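Long-range contact in Thiol:disulfide interchange protein DsbC (PDB 1T3B), which probably isomerises and transfers disulfide bonds in periplasmic proteins, working as a homodimer of the thioredoxin family: residues C101-H105 and L149-E153. Residues are numbered along the deposited sequence; the frame is centred on the assembly and turned at random.
Sequences CHLLH and LNEAE
Glu153 meets two histidines of helix 99-105 at once, its carboxylate going to His102 and its aliphatic part to His105, an example of how one acidic side chain can engage two residues about one turn apart on a neighbouring helix. ND1 of His102 donates to OE1 of Glu153 over 3.2 Å, with a bent N-H...O angle of 148°. The bond arrives on the anti side of the carboxylate, 26° out of its plane. One carbon back along the same side chain, CG of Glu153 sits over the middle of the His105 ring, 3.9 Å from the centroid and close to the ring normal, a CH-pi contact. A bend at chi2 (-63°) makes both contacts possible, turning the carboxylate toward His102 while CG stays on the imidazole face.

The edge of the same ring meets residues of the preceding turn of helix 145-153. OD1 of Asn150 lies in the ring plane, 3.2 Å from CE1 of His105, and the amide stands almost perpendicular to the imidazole. CD2 of Leu149 packs near NE2 of His105 at 3.9 Å. With CG anti to the backbone N, His105 reaches toward helix 145-153, the axes of the two short segments passing 11.2 Å apart.

This is the thioredoxin-like domain, and helix 99-105 follows the first cysteine of the redox-active CxxC motif; Cys101, joined to Cys98 by the disulfide, immediately precedes His102. Helix 145-153 packs beside the active-site helix.

Farther out, Tyr81 of strand 79-81 holds the polar ends in place: its OH is hydrogen-bonded to both NE2 of His105 and OD1 of Asn150, and its ring stands nearly perpendicular to the imidazole. Leu149 continues inward onto Ile79, Met94 and Ile139, tying helix 145-153 to the sheet and helix 131-141.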
ATOM      1  N   CYS A 101      16.399  18.791 -20.151  1.00 67.56           N
ATOM      2  CA  CYS A 101      17.589  18.090 -19.706  1.00 69.53           C
ATOM      3  C   CYS A 101      18.681  18.817 -20.473  1.00 68.54           C
ATOM      4  O   CYS A 101      19.752  19.115 -19.948  1.00 69.53           O
ATOM      5  CB  CYS A 101      17.557  16.627 -20.135  1.00 69.78           C
ATOM      6  SG  CYS A 101      16.062  15.746 -19.614  1.00 80.71           S
ATOM      7  N   HIS A 102      18.392  19.109 -21.734  1.00 68.06           N
ATOM      8  CA  HIS A 102      19.352  19.802 -22.552  1.00 68.99           C
ATOM      9  C   HIS A 102      19.724  21.130 -21.915  1.00 70.48           C
ATOM     10  O   HIS A 102      20.897  21.399 -21.660  1.00 70.30           O
ATOM     11  CB  HIS A 102      18.790  20.044 -23.946  1.00 69.42           C
ATOM     12  CG  HIS A 102      19.654  20.926 -24.785  1.00 72.07           C
ATOM     13  ND1 HIS A 102      20.858  20.505 -25.309  1.00 73.09           N
ATOM     14  CD2 HIS A 102      19.523  22.227 -25.139  1.00 73.44           C
ATOM     15  CE1 HIS A 102      21.430  21.508 -25.953  1.00 73.66           C
ATOM     16  NE2 HIS A 102      20.642  22.565 -25.864  1.00 74.00           N
ATOM     17  N   LEU A 103      18.709  21.951 -21.659  1.00 71.21           N
ATOM     18  CA  LEU A 103      18.883  23.268 -21.056  1.00 70.07           C
ATOM     19  C   LEU A 103      19.691  23.177 -19.771  1.00 69.74           C
ATOM     20  O   LEU A 103      20.636  23.930 -19.573  1.00 70.49           O
ATOM     21  CB  LEU A 103      17.516  23.892 -20.765  1.00 69.85           C
ATOM     22  CG  LEU A 103      17.513  25.349 -20.290  1.00 71.62           C
ATOM     23  CD1 LEU A 103      18.079  26.220 -21.395  1.00 71.64           C
ATOM     24  CD2 LEU A 103      16.095  25.790 -19.932  1.00 66.35           C
ATOM     25  N   LEU A 104      19.314  22.254 -18.897  1.00 68.24           N
ATOM     26  CA  LEU A 104      20.033  22.060 -17.651  1.00 67.10           C
ATOM     27  C   LEU A 104      21.514  21.831 -17.950  1.00 67.71           C
ATOM     28  O   LEU A 104      22.391  22.348 -17.272  1.00 66.51           O
ATOM     29  CB  LEU A 104      19.419  20.873 -16.894  1.00 66.12           C
ATOM     30  CG  LEU A 104      20.157  19.882 -15.981  1.00 67.57           C
ATOM     31  CD1 LEU A 104      21.297  20.510 -15.214  1.00 67.21           C
ATOM     32  CD2 LEU A 104      19.133  19.320 -15.014  1.00 65.28           C
ATOM     33  N   HIS A 105      21.781  21.072 -18.999  1.00 69.35           N
ATOM     34  CA  HIS A 105      23.145  20.762 -19.387  1.00 70.76           C
ATOM     35  C   HIS A 105      23.916  21.998 -19.845  1.00 71.21           C
ATOM     36  O   HIS A 105      25.097  22.160 -19.528  1.00 71.21           O
ATOM     37  CB  HIS A 105      23.131  19.713 -20.494  1.00 70.14           C
ATOM     38  CG  HIS A 105      24.445  19.024 -20.682  1.00 72.15           C
ATOM     39  ND1 HIS A 105      25.534  19.638 -21.261  1.00 72.44           N
ATOM     40  CD2 HIS A 105      24.854  17.781 -20.338  1.00 71.70           C
ATOM     41  CE1 HIS A 105      26.555  18.804 -21.264  1.00 71.16           C
ATOM     42  NE2 HIS A 105      26.168  17.669 -20.709  1.00 70.91           N
ATOM     43  N   LEU A 149      28.797  12.342 -24.022  1.00 61.17           N
ATOM     44  CA  LEU A 149      27.586  13.051 -23.641  1.00 63.20           C
ATOM     45  C   LEU A 149      27.614  14.492 -24.108  1.00 63.06           C
ATOM     46  O   LEU A 149      26.624  14.984 -24.645  1.00 61.94           O
ATOM     47  CB  LEU A 149      27.380  13.020 -22.117  1.00 65.11           C
ATOM     48  CG  LEU A 149      26.142  13.779 -21.598  1.00 67.13           C
ATOM     49  CD1 LEU A 149      24.907  13.083 -22.151  1.00 66.18           C
ATOM     50  CD2 LEU A 149      26.104  13.835 -20.064  1.00 62.64           C
ATOM     51  N   ASN A 150      28.735  15.174 -23.895  1.00 62.74           N
ATOM     52  CA  ASN A 150      28.824  16.557 -24.327  1.00 63.38           C
ATOM     53  C   ASN A 150      28.475  16.645 -25.803  1.00 63.88           C
ATOM     54  O   ASN A 150      27.745  17.549 -26.223  1.00 63.63           O
ATOM     55  CB  ASN A 150      30.216  17.137 -24.069  1.00 62.81           C
ATOM     56  CG  ASN A 150      30.450  17.471 -22.604  1.00 64.91           C
ATOM     57  OD1 ASN A 150      29.512  17.701 -21.841  1.00 67.71           O
ATOM     58  ND2 ASN A 150      31.708  17.518 -22.208  1.00 66.27           N
ATOM     59  N   GLU A 151      28.966  15.680 -26.579  1.00 62.78           N
ATOM     60  CA  GLU A 151      28.703  15.633 -28.014  1.00 62.67           C
ATOM     61  C   GLU A 151      27.273  15.252 -28.372  1.00 62.37           C
ATOM     62  O   GLU A 151      26.704  15.781 -29.318  1.00 62.07           O
ATOM     63  CB  GLU A 151      29.689  14.689 -28.687  1.00 63.56           C
ATOM     64  CG  GLU A 151      31.080  15.297 -28.801  1.00 67.65           C
ATOM     65  CD  GLU A 151      31.128  16.467 -29.775  1.00 69.20           C
ATOM     66  OE1 GLU A 151      30.976  16.234 -30.993  1.00 67.69           O
ATOM     67  OE2 GLU A 151      31.313  17.621 -29.325  1.00 68.24           O
ATOM     68  N   ALA A 152      26.691  14.328 -27.626  1.00 60.77           N
ATOM     69  CA  ALA A 152      25.312  13.942 -27.871  1.00 61.46           C
ATOM     70  C   ALA A 152      24.423  15.170 -27.678  1.00 62.21           C
ATOM     71  O   ALA A 152      23.449  15.385 -28.408  1.00 64.29           O
ATOM     72  CB  ALA A 152      24.895  12.853 -26.906  1.00 59.46           C
ATOM     73  N   GLU A 153      24.764  15.992 -26.693  1.00 62.21           N
ATOM     74  CA  GLU A 153      23.973  17.183 -26.419  1.00 61.65           C
ATOM     75  C   GLU A 153      24.137  18.249 -27.483  1.00 61.26           C
ATOM     76  O   GLU A 153      23.294  19.127 -27.635  1.00 61.39           O
ATOM     77  CB  GLU A 153      24.343  17.751 -25.058  1.00 61.79           C
ATOM     78  CG  GLU A 153      23.897  16.887 -23.919  1.00 65.97           C
ATOM     79  CD  GLU A 153      22.377  16.752 -23.849  1.00 69.23           C
ATOM     80  OE1 GLU A 153      21.679  17.784 -23.854  1.00 70.40           O
ATOM     81  OE2 GLU A 153      21.873  15.612 -23.781  1.00 72.60           O
TER